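Long-range contact in RNA-directed RNA polymerase (Infectious pancreatic necrosis virus, PDB 3ZED), which probably copies the viral genome as an RNA-dependent RNA polymerase, found both free and covalently attached to the genomic RNA: residues Ser723-Leu735 with Thr761-Lys773. Sequence-based numbering, arbitrary orientation.
Sequences SAVWRLLDQRTKL and TEELAQQQQLLMK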
ATOM      1  N   SER B 723       8.907  17.751  24.297  1.00 65.62           N
ATOM      2  CA  SER B 723       9.170  16.483  24.978  1.00 64.46           C
ATOM      3  C   SER B 723      10.625  16.059  24.782  1.00 66.76           C
ATOM      4  O   SER B 723      11.109  16.030  23.641  1.00 66.39           O
ATOM      5  CB  SER B 723       8.230  15.395  24.465  1.00 63.39           C
ATOM      6  OG  SER B 723       8.690  14.123  24.885  1.00 70.51           O
ATOM      7  N   ALA B 724      11.311  15.729  25.892  1.00 61.76           N
ATOM      8  CA  ALA B 724      12.709  15.297  25.897  1.00 61.64           C
ATOM      9  C   ALA B 724      12.861  13.918  25.250  1.00 65.95           C
ATOM     10  O   ALA B 724      13.846  13.692  24.545  1.00 66.13           O
ATOM     11  CB  ALA B 724      13.258  15.286  27.310  1.00 64.50           C
ATOM     12  N   VAL B 725      11.857  13.025  25.425  1.00 62.24           N
ATOM     13  CA  VAL B 725      11.821  11.687  24.822  1.00 60.26           C
ATOM     14  C   VAL B 725      11.825  11.838  23.284  1.00 62.08           C
ATOM     15  O   VAL B 725      12.584  11.151  22.592  1.00 59.47           O
ATOM     16  CB  VAL B 725      10.595  10.851  25.323  1.00 63.32           C
ATOM     17  CG1 VAL B 725      10.469   9.526  24.567  1.00 61.07           C
ATOM     18  CG2 VAL B 725      10.650  10.613  26.835  1.00 65.07           C
ATOM     19  N   TRP B 726      10.993  12.763  22.774  1.00 59.10           N
ATOM     20  CA  TRP B 726      10.853  13.051  21.349  1.00 57.16           C
ATOM     21  C   TRP B 726      12.117  13.720  20.825  1.00 63.49           C
ATOM     22  O   TRP B 726      12.558  13.388  19.731  1.00 63.28           O
ATOM     23  CB  TRP B 726       9.612  13.925  21.098  1.00 55.36           C
ATOM     24  CG  TRP B 726       8.278  13.286  21.431  1.00 55.37           C
ATOM     25  CD1 TRP B 726       8.060  12.090  22.056  1.00 58.06           C
ATOM     26  CD2 TRP B 726       6.981  13.843  21.170  1.00 54.75           C
ATOM     27  NE1 TRP B 726       6.708  11.854  22.177  1.00 56.78           N
ATOM     28  CE2 TRP B 726       6.021  12.923  21.659  1.00 57.81           C
ATOM     29  CE3 TRP B 726       6.533  15.025  20.551  1.00 55.89           C
ATOM     30  CZ2 TRP B 726       4.641  13.143  21.540  1.00 56.08           C
ATOM     31  CZ3 TRP B 726       5.166  15.257  20.463  1.00 56.57           C
ATOM     32  CH2 TRP B 726       4.236  14.312  20.933  1.00 56.73           C
ATOM     33  N   ARG B 727      12.738  14.609  21.632  1.00 62.42           N
ATOM     34  CA  ARG B 727      13.993  15.283  21.299  1.00 62.34           C
ATOM     35  C   ARG B 727      15.117  14.264  21.124  1.00 63.67           C
ATOM     36  O   ARG B 727      15.897  14.391  20.188  1.00 61.48           O
ATOM     37  CB  ARG B 727      14.357  16.316  22.359  1.00 65.48           C
ATOM     38  CG  ARG B 727      13.922  17.707  21.960  1.00 77.25           C
ATOM     39  CD  ARG B 727      14.568  18.763  22.824  1.00 86.43           C
ATOM     40  NE  ARG B 727      13.716  19.030  23.981  1.00 97.54           N
ATOM     41  CZ  ARG B 727      14.113  19.056  25.249  1.00108.60           C
ATOM     42  NH1 ARG B 727      15.386  18.830  25.560  1.00 89.84           N
ATOM     43  NH2 ARG B 727      13.239  19.295  26.217  1.00 96.03           N
ATOM     44  N   LEU B 728      15.150  13.218  21.977  1.00 60.78           N
ATOM     45  CA  LEU B 728      16.128  12.131  21.884  1.00 60.92           C
ATOM     46  C   LEU B 728      15.960  11.364  20.574  1.00 63.83           C
ATOM     47  O   LEU B 728      16.957  11.010  19.948  1.00 64.96           O
ATOM     48  CB  LEU B 728      15.997  11.165  23.077  1.00 62.01           C
ATOM     49  CG  LEU B 728      16.559  11.622  24.436  1.00 68.56           C
ATOM     50  CD1 LEU B 728      16.340  10.561  25.479  1.00 69.68           C
ATOM     51  CD2 LEU B 728      18.053  11.922  24.356  1.00 71.49           C
ATOM     52  N   LEU B 729      14.700  11.147  20.147  1.00 57.85           N
ATOM     53  CA  LEU B 729      14.355  10.439  18.909  1.00 54.47           C
ATOM     54  C   LEU B 729      14.748  11.266  17.685  1.00 57.42           C
ATOM     55  O   LEU B 729      15.224  10.707  16.697  1.00 56.92           O
ATOM     56  CB  LEU B 729      12.865  10.079  18.874  1.00 52.37           C
ATOM     57  CG  LEU B 729      12.525   8.876  18.010  1.00 54.46           C
ATOM     58  CD1 LEU B 729      12.901   7.564  18.733  1.00 54.30           C
ATOM     59  CD2 LEU B 729      11.047   8.904  17.593  1.00 52.34           C
ATOM     60  N   ASP B 730      14.568  12.585  17.755  1.00 54.93           N
ATOM     61  CA  ASP B 730      15.000  13.489  16.689  1.00 55.48           C
ATOM     62  C   ASP B 730      16.547  13.536  16.607  1.00 60.52           C
ATOM     63  O   ASP B 730      17.093  13.509  15.509  1.00 59.99           O
ATOM     64  CB  ASP B 730      14.427  14.898  16.908  1.00 58.59           C
ATOM     65  CG  ASP B 730      14.621  15.824  15.724  1.00 69.81           C
ATOM     66  OD1 ASP B 730      14.398  15.371  14.571  1.00 67.49           O
ATOM     67  OD2 ASP B 730      14.964  17.009  15.948  1.00 77.58           O
ATOM     68  N   GLN B 731      17.242  13.561  17.764  1.00 59.95           N
ATOM     69  CA  GLN B 731      18.714  13.582  17.843  1.00 61.27           C
ATOM     70  C   GLN B 731      19.295  12.296  17.225  1.00 64.94           C
ATOM     71  O   GLN B 731      20.307  12.352  16.504  1.00 63.42           O
ATOM     72  CB  GLN B 731      19.177  13.748  19.301  1.00 64.06           C
ATOM     73  CG  GLN B 731      18.912  15.137  19.882  1.00 71.33           C
ATOM     74  CD  GLN B 731      19.146  15.232  21.381  1.00 82.13           C
ATOM     75  OE1 GLN B 731      19.719  14.345  22.013  1.00 79.76           O
ATOM     76  NE2 GLN B 731      18.714  16.325  21.991  1.00 66.99           N
ATOM     77  N   ARG B 732      18.586  11.153  17.462  1.00 60.80           N
ATOM     78  CA  ARG B 732      18.887   9.809  16.965  1.00 60.00           C
ATOM     79  C   ARG B 732      19.002   9.777  15.412  1.00 63.07           C
ATOM     80  O   ARG B 732      19.786   8.990  14.875  1.00 62.53           O
ATOM     81  CB  ARG B 732      17.788   8.837  17.456  1.00 57.02           C
ATOM     82  CG  ARG B 732      18.019   7.368  17.146  1.00 55.19           C
ATOM     83  CD  ARG B 732      16.999   6.465  17.831  1.00 47.70           C
ATOM     84  NE  ARG B 732      17.292   6.236  19.251  1.00 53.70           N
ATOM     85  CZ  ARG B 732      18.173   5.351  19.708  1.00 60.41           C
ATOM     86  NH1 ARG B 732      18.926   4.651  18.861  1.00 45.72           N
ATOM     87  NH2 ARG B 732      18.327   5.177  21.012  1.00 56.16           N
ATOM     88  N   THR B 733      18.275  10.666  14.711  1.00 59.76           N
ATOM     89  CA  THR B 733      18.296  10.753  13.239  1.00 58.73           C
ATOM     90  C   THR B 733      19.528  11.490  12.726  1.00 63.92           C
ATOM     91  O   THR B 733      19.827  11.389  11.538  1.00 64.54           O
ATOM     92  CB  THR B 733      17.004  11.411  12.676  1.00 60.01           C
ATOM     93  OG1 THR B 733      17.003  12.815  12.942  1.00 56.40           O
ATOM     94  CG2 THR B 733      15.729  10.761  13.196  1.00 55.36           C
ATOM     95  N   LYS B 734      20.239  12.207  13.609  1.00 61.59           N
ATOM     96  CA  LYS B 734      21.401  13.032  13.278  1.00 61.87           C
ATOM     97  C   LYS B 734      22.737  12.444  13.749  1.00 65.84           C
ATOM     98  O   LYS B 734      23.763  12.747  13.143  1.00 65.43           O
ATOM     99  CB  LYS B 734      21.234  14.440  13.882  1.00 64.79           C
ATOM    100  CG  LYS B 734      20.058  15.229  13.291  1.00 72.78           C
ATOM    101  CD  LYS B 734      19.450  16.157  14.328  1.00 75.56           C
ATOM    102  CE  LYS B 734      18.351  17.010  13.763  1.00 71.43           C
ATOM    103  NZ  LYS B 734      17.751  17.874  14.810  1.00 69.73           N
ATOM    104  N   LEU B 735      22.753  11.630  14.814  1.00 62.71           N
ATOM    105  CA  LEU B 735      24.007  11.085  15.361  1.00 63.53           C
ATOM    106  C   LEU B 735      24.468   9.792  14.676  1.00 67.37           C
ATOM    107  O   LEU B 735      23.643   8.947  14.339  1.00 66.16           O
ATOM    108  CB  LEU B 735      23.850  10.840  16.857  1.00 64.36           C
ATOM    109  CG  LEU B 735      23.813  12.080  17.752  1.00 69.74           C
ATOM    110  CD1 LEU B 735      22.999  11.811  19.013  1.00 69.51           C
ATOM    111  CD2 LEU B 735      25.223  12.537  18.122  1.00 73.49           C
ATOM    112  N   THR B 761      15.464  12.109  31.685  1.00 76.34           N
ATOM    113  CA  THR B 761      15.479  12.133  30.210  1.00 74.00           C
ATOM    114  C   THR B 761      15.766  13.585  29.723  1.00 78.64           C
ATOM    115  O   THR B 761      16.534  13.775  28.775  1.00 76.20           O
ATOM    116  CB  THR B 761      14.176  11.545  29.669  1.00 72.30           C
ATOM    117  OG1 THR B 761      14.088  10.199  30.155  1.00 66.93           O
ATOM    118  CG2 THR B 761      14.093  11.574  28.137  1.00 67.69           C
ATOM    119  N   GLU B 762      15.187  14.584  30.428  1.00 77.99           N
ATOM    120  CA  GLU B 762      15.349  16.023  30.214  1.00 78.99           C
ATOM    121  C   GLU B 762      16.828  16.422  30.331  1.00 84.02           C
ATOM    122  O   GLU B 762      17.338  17.109  29.449  1.00 83.62           O
ATOM    123  CB  GLU B 762      14.495  16.791  31.240  1.00 82.52           C
ATOM    124  CG  GLU B 762      14.296  18.263  30.946  1.00 96.14           C
ATOM    125  CD  GLU B 762      13.359  18.512  29.787  1.00106.60           C
ATOM    126  OE1 GLU B 762      12.125  18.472  29.994  1.00 91.97           O
ATOM    127  OE2 GLU B 762      13.865  18.697  28.658  1.00101.41           O
ATOM    128  N   GLU B 763      17.512  15.956  31.388  1.00 82.15           N
ATOM    129  CA  GLU B 763      18.918  16.239  31.638  1.00 84.07           C
ATOM    130  C   GLU B 763      19.816  15.503  30.627  1.00 87.66           C
ATOM    131  O   GLU B 763      20.808  16.076  30.156  1.00 88.02           O
ATOM    132  CB  GLU B 763      19.296  15.878  33.084  1.00 87.89           C
ATOM    133  CG  GLU B 763      18.699  16.814  34.129  1.00100.49           C
ATOM    134  CD  GLU B 763      18.852  16.385  35.579  1.00129.23           C
ATOM    135  OE1 GLU B 763      19.580  15.399  35.840  1.00127.62           O
ATOM    136  OE2 GLU B 763      18.240  17.035  36.459  1.00117.69           O
ATOM    137  N   LEU B 764      19.437  14.259  30.258  1.00 82.21           N
ATOM    138  CA  LEU B 764      20.205  13.438  29.320  1.00 80.38           C
ATOM    139  C   LEU B 764      20.109  13.990  27.891  1.00 84.16           C
ATOM    140  O   LEU B 764      21.112  13.961  27.178  1.00 83.91           O
ATOM    141  CB  LEU B 764      19.785  11.960  29.383  1.00 78.76           C
ATOM    142  CG  LEU B 764      20.278  11.177  30.620  1.00 84.98           C
ATOM    143  CD1 LEU B 764      19.415   9.965  30.879  1.00 84.63           C
ATOM    144  CD2 LEU B 764      21.728  10.750  30.482  1.00 86.13           C
ATOM    145  N   ALA B 765      18.931  14.524  27.492  1.00 80.14           N
ATOM    146  CA  ALA B 765      18.712  15.157  26.191  1.00 78.68           C
ATOM    147  C   ALA B 765      19.578  16.422  26.067  1.00 85.73           C
ATOM    148  O   ALA B 765      20.294  16.574  25.074  1.00 84.37           O
ATOM    149  CB  ALA B 765      17.238  15.495  26.006  1.00 78.32           C
ATOM    150  N   GLN B 766      19.568  17.286  27.120  1.00 85.46           N
ATOM    151  CA  GLN B 766      20.353  18.524  27.206  1.00 86.54           C
ATOM    152  C   GLN B 766      21.849  18.205  27.102  1.00 90.11           C
ATOM    153  O   GLN B 766      22.577  18.892  26.377  1.00 90.50           O
ATOM    154  CB  GLN B 766      20.041  19.277  28.510  1.00 89.89           C
ATOM    155  N   GLN B 767      22.279  17.124  27.777  1.00 84.66           N
ATOM    156  CA  GLN B 767      23.646  16.611  27.756  1.00 84.67           C
ATOM    157  C   GLN B 767      24.021  16.159  26.332  1.00 86.42           C
ATOM    158  O   GLN B 767      25.076  16.540  25.822  1.00 86.56           O
ATOM    159  CB  GLN B 767      23.749  15.443  28.745  1.00 86.78           C
ATOM    160  CG  GLN B 767      25.156  14.989  29.108  1.00106.56           C
ATOM    161  CD  GLN B 767      25.089  13.801  30.034  1.00129.76           C
ATOM    162  OE1 GLN B 767      25.496  12.689  29.676  1.00126.61           O
ATOM    163  NE2 GLN B 767      24.524  13.994  31.227  1.00122.28           N
ATOM    164  N   GLN B 768      23.126  15.394  25.678  1.00 80.92           N
ATOM    165  CA  GLN B 768      23.319  14.886  24.322  1.00 78.73           C
ATOM    166  C   GLN B 768      23.323  16.030  23.284  1.00 83.92           C
ATOM    167  O   GLN B 768      24.082  15.961  22.322  1.00 81.96           O
ATOM    168  CB  GLN B 768      22.256  13.836  23.983  1.00 77.31           C
ATOM    169  CG  GLN B 768      22.684  12.898  22.859  1.00 79.48           C
ATOM    170  CD  GLN B 768      21.824  11.666  22.782  1.00 83.43           C
ATOM    171  OE1 GLN B 768      22.123  10.632  23.391  1.00 78.44           O
ATOM    172  NE2 GLN B 768      20.740  11.748  22.031  1.00 62.85           N
ATOM    173  N   GLN B 769      22.519  17.085  23.500  1.00 83.96           N
ATOM    174  CA  GLN B 769      22.465  18.257  22.620  1.00 85.21           C
ATOM    175  C   GLN B 769      23.824  18.970  22.597  1.00 93.71           C
ATOM    176  O   GLN B 769      24.243  19.435  21.533  1.00 92.87           O
ATOM    177  CB  GLN B 769      21.356  19.221  23.075  1.00 87.35           C
ATOM    178  CG  GLN B 769      20.910  20.224  22.016  1.00104.35           C
ATOM    179  CD  GLN B 769      20.078  19.585  20.930  1.00133.35           C
ATOM    180  OE1 GLN B 769      18.900  19.242  21.123  1.00131.38           O
ATOM    181  NE2 GLN B 769      20.671  19.420  19.755  1.00126.10           N
ATOM    182  N   LEU B 770      24.518  19.017  23.761  1.00 93.76           N
ATOM    183  CA  LEU B 770      25.834  19.640  23.910  1.00 96.77           C
ATOM    184  C   LEU B 770      26.917  18.885  23.145  1.00102.42           C
ATOM    185  O   LEU B 770      27.705  19.531  22.454  1.00103.29           O
ATOM    186  CB  LEU B 770      26.262  19.762  25.385  1.00 99.68           C
ATOM    187  CG  LEU B 770      25.477  20.709  26.288  1.00105.81           C
ATOM    188  CD1 LEU B 770      25.880  20.513  27.726  1.00108.17           C
ATOM    189  CD2 LEU B 770      25.682  22.166  25.891  1.00109.89           C
ATOM    190  N   LEU B 771      26.970  17.534  23.256  1.00 98.86           N
ATOM    191  CA  LEU B 771      27.988  16.731  22.557  1.00 98.65           C
ATOM    192  C   LEU B 771      27.777  16.737  21.028  1.00 98.39           C
ATOM    193  O   LEU B 771      28.704  16.390  20.292  1.00 98.16           O
ATOM    194  CB  LEU B 771      28.115  15.284  23.092  1.00 99.01           C
ATOM    195  CG  LEU B 771      26.868  14.409  23.213  1.00102.62           C
ATOM    196  CD1 LEU B 771      26.670  13.543  21.971  1.00100.50           C
ATOM    197  CD2 LEU B 771      26.957  13.528  24.459  1.00107.75           C
ATOM    198  N   MET B 772      26.597  17.202  20.556  1.00 91.44           N
ATOM    199  CA  MET B 772      26.263  17.305  19.134  1.00 88.19           C
ATOM    200  C   MET B 772      26.952  18.513  18.458  1.00 93.63           C
ATOM    201  O   MET B 772      26.867  18.641  17.239  1.00 91.62           O
ATOM    202  CB  MET B 772      24.748  17.351  18.937  1.00 88.32           C
ATOM    203  CG  MET B 772      24.097  15.987  19.104  1.00 89.78           C
ATOM    204  SD  MET B 772      22.309  15.972  18.854  1.00 90.96           S
ATOM    205  CE  MET B 772      22.242  15.906  17.117  1.00 85.44           C
ATOM    206  N   LYS B 773      27.683  19.361  19.239  1.00 93.81           N
ATOM    207  CA  LYS B 773      28.481  20.489  18.734  1.00 94.89           C
ATOM    208  C   LYS B 773      29.759  19.943  18.061  1.00 99.42           C
ATOM    209  O   LYS B 773      30.435  20.675  17.326  1.00100.67           O
ATOM    210  CB  LYS B 773      28.821  21.488  19.849  1.00 99.84           C
TER
HETATM  211  O   HOH W   1      19.491   9.332  20.618  1.00 49.78           O
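Arg727 and Glu762 form a salt bridge near the N-terminal end of helix 724-732: NH2 meets OE2 at 2.6 Å, on the syn lone pair of the carboxylate, with the two flat groups nearly coplanar (18°). Arg727 NH2 is shared with Lys722 O, so one nitrogen links the second helix to the backbone just before the first. A turn further on, Gln731 uses both polar atoms of its amide. OE1 accepts from Gln768 NE2 (2.8 Å), which lies in its carbonyl plane although the two amides are turned well away from each other; NE2 makes only weak bonds, to Gln769 OE1 (3.0 Å) and Ala765 O. Gln768 NE2 also reaches a water that donates to Leu728 O. Within this helical pair of the C-terminal region, Ala765 is a knob among Ala724, Arg727, Leu728 and Gln731. Leu728 sets CD1 against Thr761 CG2 (3.6 Å) and CD2 against Ala765 and the Gln768 amide. Met772 SD touches Gln731 CG (3.6 Å), and the bend at chi3 (81°) turns CE against Lys734 CB, while Leu735 CD2 packs on Met772 CG. The axes of segments 724-732 and 761-771 approach to 8.9 Å, consistent with the small Ala724 and Ala765; the interface thus combines a small apolar core with a polar seam running from salt bridge to glutamines.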